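Local structure of phosphogluconate dehydrogenase NAD-binding putative C-terminal domain-containing protein (Sinorhizobium meliloti, 4EZB) at residues L213-E223 against Y302-L313. The protein is of unknown function but may be an oxidoreductase, possibly one that uses a nicotinamide cofactor. Residues are numbered along the deposited sequence; the frame is centred on the assembly and turned at random.
Sequences LSSAERAGVTE and YRGFVPVLARRL
Val-306 and Glu-217 interlock as reciprocal knobs where helix 213-218 crosses helix 302-312, with the axes of these segments 8.2 Å apart and inclined at -77°. Val-306 sits among Leu-213, Ser-214, Glu-217 and Thr-222. Its two branches divide the work: with CG1 anti to the backbone N (chi1 171°), that methyl presses on CB of Glu-217 at 3.4 Å, while CG2 meets CD1 of Leu-213 at 3.9 Å, the two side chains crossing at about a right angle. The reverse knob, Glu-217, lies among Val-306, Pro-307, Ala-310 and Arg-311. Its CG rests 3.4 Å from CB of Ala-310; a bend at chi2 then brings the carboxylate to Pro-307, CG of which is 3.7 Å from OE2. Small residues allow the close approach at Ser-214 and Ala-310, whose CA atoms are 4.4 Å apart; the Ser-214 hydroxyl turns back to Ile-210 O of its own helix.

At one end, Tyr-302 OH donates to the syn lone pair of Glu-223 OE2 (2.8 Å), which lies at the ring edge, the carboxylate tilted 36° from the ring plane. Arg-239 forms a salt bridge with the other oxygen, OE1. At the opposite end, the guanidinium groups of Arg-218 and Arg-311 approach within 3.4 Å (NH1 to NH2), their planes steeply inclined. Arg-218 NE is bonded to Phe-270 O of the second subunit, and a water donates to Arg-218 O and weakly accepts from Arg-311 NH2.

The chemistry thus implies that the last modelled helix is joined to the end of the long helix 190-218, within the helical C-terminal part, by an interlock of Val-306 with Leu-213 and the aliphatic part of Glu-217, with directional polar fixation at Tyr-302 and, beside the dimer interface, two like-charged donor groups that probably disfavour each other.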
loop_
_atom_site.group_PDB
_atom_site.type_symbol
_atom_site.label_atom_id
_atom_site.label_comp_id
_atom_site.label_asym_id
_atom_site.label_seq_id
_atom_site.Cartn_x
_atom_site.Cartn_y
_atom_site.Cartn_z
ATOM N N LEU A 213 -0.547 10.942 -2.939
ATOM C CA LEU A 213 0.150 12.217 -3.041
ATOM C C LEU A 213 -0.252 13.079 -4.237
ATOM O O LEU A 213 -0.346 14.296 -4.113
ATOM C CB LEU A 213 1.672 12.021 -3.024
ATOM C CG LEU A 213 2.316 11.578 -1.708
ATOM C CD1 LEU A 213 3.817 11.867 -1.723
ATOM C CD2 LEU A 213 1.669 12.254 -0.512
ATOM N N SER A 214 -0.479 12.455 -5.392
ATOM C CA SER A 214 -0.873 13.209 -6.566
ATOM C C SER A 214 -2.336 13.669 -6.476
ATOM O O SER A 214 -2.719 14.675 -7.079
ATOM C CB SER A 214 -0.626 12.382 -7.825
ATOM O OG SER A 214 -1.450 11.252 -7.829
ATOM N N SER A 215 -3.133 12.913 -5.726
ATOM C CA SER A 215 -4.504 13.256 -5.377
ATOM C C SER A 215 -4.486 14.470 -4.480
ATOM O O SER A 215 -5.111 15.506 -4.776
ATOM C CB SER A 215 -5.122 12.107 -4.578
ATOM O OG SER A 215 -5.649 11.131 -5.443
ATOM N N ALA A 216 -3.767 14.307 -3.373
ATOM C CA ALA A 216 -3.560 15.353 -2.407
ATOM C C ALA A 216 -3.118 16.633 -3.073
ATOM O O ALA A 216 -3.561 17.746 -2.699
ATOM C CB ALA A 216 -2.529 14.915 -1.383
ATOM N N GLU A 217 -2.217 16.488 -4.036
ATOM C CA GLU A 217 -1.647 17.647 -4.715
ATOM C C GLU A 217 -2.673 18.359 -5.582
ATOM O O GLU A 217 -2.701 19.577 -5.632
ATOM C CB GLU A 217 -0.447 17.236 -5.565
ATOM C CG GLU A 217 0.230 18.403 -6.271
ATOM C CD GLU A 217 1.044 19.297 -5.343
ATOM O OE1 GLU A 217 1.278 18.941 -4.166
ATOM O OE2 GLU A 217 1.462 20.369 -5.805
ATOM N N ARG A 218 -3.517 17.592 -6.266
ATOM C CA ARG A 218 -4.606 18.169 -7.033
ATOM C C ARG A 218 -5.588 18.840 -6.096
ATOM O O ARG A 218 -6.238 19.818 -6.478
ATOM C CB ARG A 218 -5.336 17.109 -7.866
ATOM C CG ARG A 218 -4.560 16.636 -9.088
ATOM C CD ARG A 218 -5.448 15.900 -10.087
ATOM N NE ARG A 218 -6.454 16.782 -10.682
ATOM C CZ ARG A 218 -6.183 17.815 -11.488
ATOM N NH1 ARG A 218 -4.929 18.111 -11.823
ATOM N NH2 ARG A 218 -7.176 18.561 -11.972
ATOM N N ALA A 219 -5.699 18.315 -4.871
ATOM C CA ALA A 219 -6.552 18.936 -3.877
ATOM C C ALA A 219 -5.847 20.041 -3.040
ATOM O O ALA A 219 -6.464 20.631 -2.164
ATOM C CB ALA A 219 -7.159 17.869 -2.974
ATOM N N GLY A 220 -4.564 20.298 -3.293
ATOM C CA GLY A 220 -3.789 21.271 -2.505
ATOM C C GLY A 220 -3.534 20.982 -1.024
ATOM O O GLY A 220 -3.375 21.910 -0.247
ATOM N N VAL A 221 -3.475 19.709 -0.630
ATOM C CA VAL A 221 -3.281 19.307 0.778
ATOM C C VAL A 221 -2.128 18.293 0.969
ATOM O O VAL A 221 -2.179 17.454 1.864
ATOM C CB VAL A 221 -4.588 18.707 1.401
ATOM C CG1 VAL A 221 -5.722 19.725 1.446
ATOM C CG2 VAL A 221 -5.014 17.423 0.688
ATOM N N THR A 222 -1.094 18.379 0.127
ATOM C CA THR A 222 -0.013 17.378 0.099
ATOM C C THR A 222 0.734 17.254 1.414
ATOM O O THR A 222 0.875 16.146 1.939
ATOM C CB THR A 222 0.989 17.645 -1.037
ATOM O OG1 THR A 222 0.270 17.708 -2.266
ATOM C CG2 THR A 222 2.011 16.507 -1.134
ATOM N N GLU A 223 1.202 18.396 1.926
ATOM C CA GLU A 223 1.931 18.468 3.190
ATOM C C GLU A 223 1.082 17.997 4.333
ATOM O O GLU A 223 1.587 17.347 5.262
ATOM C CB GLU A 223 2.441 19.896 3.475
ATOM C CG GLU A 223 3.589 20.349 2.579
ATOM C CD GLU A 223 4.753 19.367 2.557
ATOM O OE1 GLU A 223 5.137 18.866 3.638
ATOM O OE2 GLU A 223 5.283 19.087 1.462
ATOM N N TYR A 302 9.918 14.407 -3.743
ATOM C CA TYR A 302 8.459 14.477 -3.937
ATOM C C TYR A 302 7.990 15.909 -4.241
ATOM O O TYR A 302 7.139 16.108 -5.120
ATOM C CB TYR A 302 7.686 13.878 -2.734
ATOM C CG TYR A 302 7.614 14.789 -1.525
ATOM C CD1 TYR A 302 8.584 14.739 -0.536
ATOM C CD2 TYR A 302 6.578 15.718 -1.390
ATOM C CE1 TYR A 302 8.524 15.571 0.562
ATOM C CE2 TYR A 302 6.510 16.562 -0.301
ATOM C CZ TYR A 302 7.482 16.486 0.676
ATOM O OH TYR A 302 7.416 17.326 1.775
ATOM N N ARG A 303 8.564 16.901 -3.555
ATOM C CA ARG A 303 8.272 18.300 -3.866
ATOM C C ARG A 303 8.411 18.547 -5.364
ATOM O O ARG A 303 7.612 19.269 -5.935
ATOM C CB ARG A 303 9.156 19.258 -3.069
ATOM C CG ARG A 303 8.794 19.292 -1.594
ATOM C CD ARG A 303 9.852 20.033 -0.787
ATOM N NE ARG A 303 9.539 20.094 0.647
ATOM C CZ ARG A 303 9.929 19.201 1.567
ATOM N NH1 ARG A 303 10.661 18.134 1.228
ATOM N NH2 ARG A 303 9.570 19.366 2.841
ATOM N N GLY A 304 9.391 17.894 -5.996
ATOM C CA GLY A 304 9.563 17.916 -7.452
ATOM C C GLY A 304 8.614 17.023 -8.233
ATOM O O GLY A 304 7.932 17.506 -9.130
ATOM N N PHE A 305 8.543 15.726 -7.897
ATOM C CA PHE A 305 7.738 14.764 -8.692
ATOM C C PHE A 305 6.210 14.959 -8.621
ATOM O O PHE A 305 5.482 14.777 -9.624
ATOM C CB PHE A 305 8.049 13.302 -8.298
ATOM C CG PHE A 305 9.514 12.940 -8.332
ATOM C CD1 PHE A 305 10.225 12.937 -9.524
ATOM C CD2 PHE A 305 10.173 12.572 -7.166
ATOM C CE1 PHE A 305 11.575 12.597 -9.545
ATOM C CE2 PHE A 305 11.519 12.241 -7.175
ATOM C CZ PHE A 305 12.223 12.257 -8.367
ATOM N N VAL A 306 5.731 15.270 -7.418
ATOM C CA VAL A 306 4.305 15.234 -7.138
ATOM C C VAL A 306 3.531 16.231 -8.005
ATOM O O VAL A 306 2.505 15.860 -8.590
ATOM C CB VAL A 306 4.001 15.325 -5.612
ATOM C CG1 VAL A 306 2.514 15.512 -5.352
ATOM C CG2 VAL A 306 4.444 14.050 -4.916
ATOM N N PRO A 307 4.028 17.483 -8.141
ATOM C CA PRO A 307 3.271 18.414 -9.009
ATOM C C PRO A 307 3.224 17.948 -10.457
ATOM O O PRO A 307 2.233 18.177 -11.169
ATOM C CB PRO A 307 4.029 19.733 -8.867
ATOM C CG PRO A 307 4.647 19.634 -7.510
ATOM C CD PRO A 307 5.037 18.189 -7.338
ATOM N N VAL A 308 4.276 17.258 -10.873
ATOM C CA VAL A 308 4.313 16.745 -12.220
ATOM C C VAL A 308 3.280 15.628 -12.385
ATOM O O VAL A 308 2.471 15.688 -13.319
ATOM C CB VAL A 308 5.732 16.352 -12.670
ATOM C CG1 VAL A 308 5.674 15.531 -13.952
ATOM C CG2 VAL A 308 6.568 17.607 -12.878
ATOM N N LEU A 309 3.296 14.646 -11.478
ATOM C CA LEU A 309 2.305 13.566 -11.448
ATOM C C LEU A 309 0.876 14.082 -11.318
ATOM O O LEU A 309 -0.025 13.604 -12.018
ATOM C CB LEU A 309 2.554 12.643 -10.253
ATOM C CG LEU A 309 3.680 11.629 -10.319
ATOM C CD1 LEU A 309 3.743 10.877 -8.995
ATOM C CD2 LEU A 309 3.454 10.680 -11.496
ATOM N N ALA A 310 0.664 15.021 -10.391
ATOM C CA ALA A 310 -0.653 15.638 -10.202
ATOM C C ALA A 310 -1.216 16.118 -11.556
ATOM O O ALA A 310 -2.325 15.738 -11.952
ATOM C CB ALA A 310 -0.575 16.791 -9.211
ATOM N N ARG A 311 -0.422 16.912 -12.267
ATOM C CA ARG A 311 -0.814 17.448 -13.569
ATOM C C ARG A 311 -0.847 16.395 -14.666
ATOM O O ARG A 311 -1.811 16.314 -15.425
ATOM C CB ARG A 311 0.100 18.607 -13.960
ATOM C CG ARG A 311 -0.562 19.986 -13.926
ATOM C CD ARG A 311 -1.591 20.161 -12.808
ATOM N NE ARG A 311 -0.995 20.446 -11.501
ATOM C CZ ARG A 311 -1.694 20.630 -10.385
ATOM N NH1 ARG A 311 -1.063 20.889 -9.246
ATOM N NH2 ARG A 311 -3.024 20.559 -10.409
ATOM N N ARG A 312 0.189 15.569 -14.727
ATOM C CA ARG A 312 0.347 14.650 -15.845
ATOM C C ARG A 312 -0.544 13.417 -15.781
ATOM O O ARG A 312 -0.965 12.925 -16.836
ATOM C CB ARG A 312 1.800 14.242 -16.033
ATOM C CG ARG A 312 2.124 13.941 -17.481
ATOM C CD ARG A 312 2.755 15.127 -18.186
ATOM N NE ARG A 312 2.812 14.906 -19.631
ATOM C CZ ARG A 312 3.548 13.978 -20.240
ATOM N NH1 ARG A 312 4.313 13.137 -19.553
ATOM N NH2 ARG A 312 3.517 13.887 -21.558
ATOM N N LEU A 313 -0.800 12.900 -14.568
ATOM C CA LEU A 313 -1.889 11.943 -14.355
ATOM C C LEU A 313 -3.190 12.755 -14.288
ATOM O O LEU A 313 -4.227 12.367 -14.826
ATOM C CB LEU A 313 -1.696 11.144 -13.062
ATOM C CG LEU A 313 -0.389 10.382 -12.758
ATOM C CD1 LEU A 313 -0.355 9.868 -11.326
ATOM C CD2 LEU A 313 -0.173 9.227 -13.729
HETATM O O HOH W 1 -5.480 21.933 -8.647
#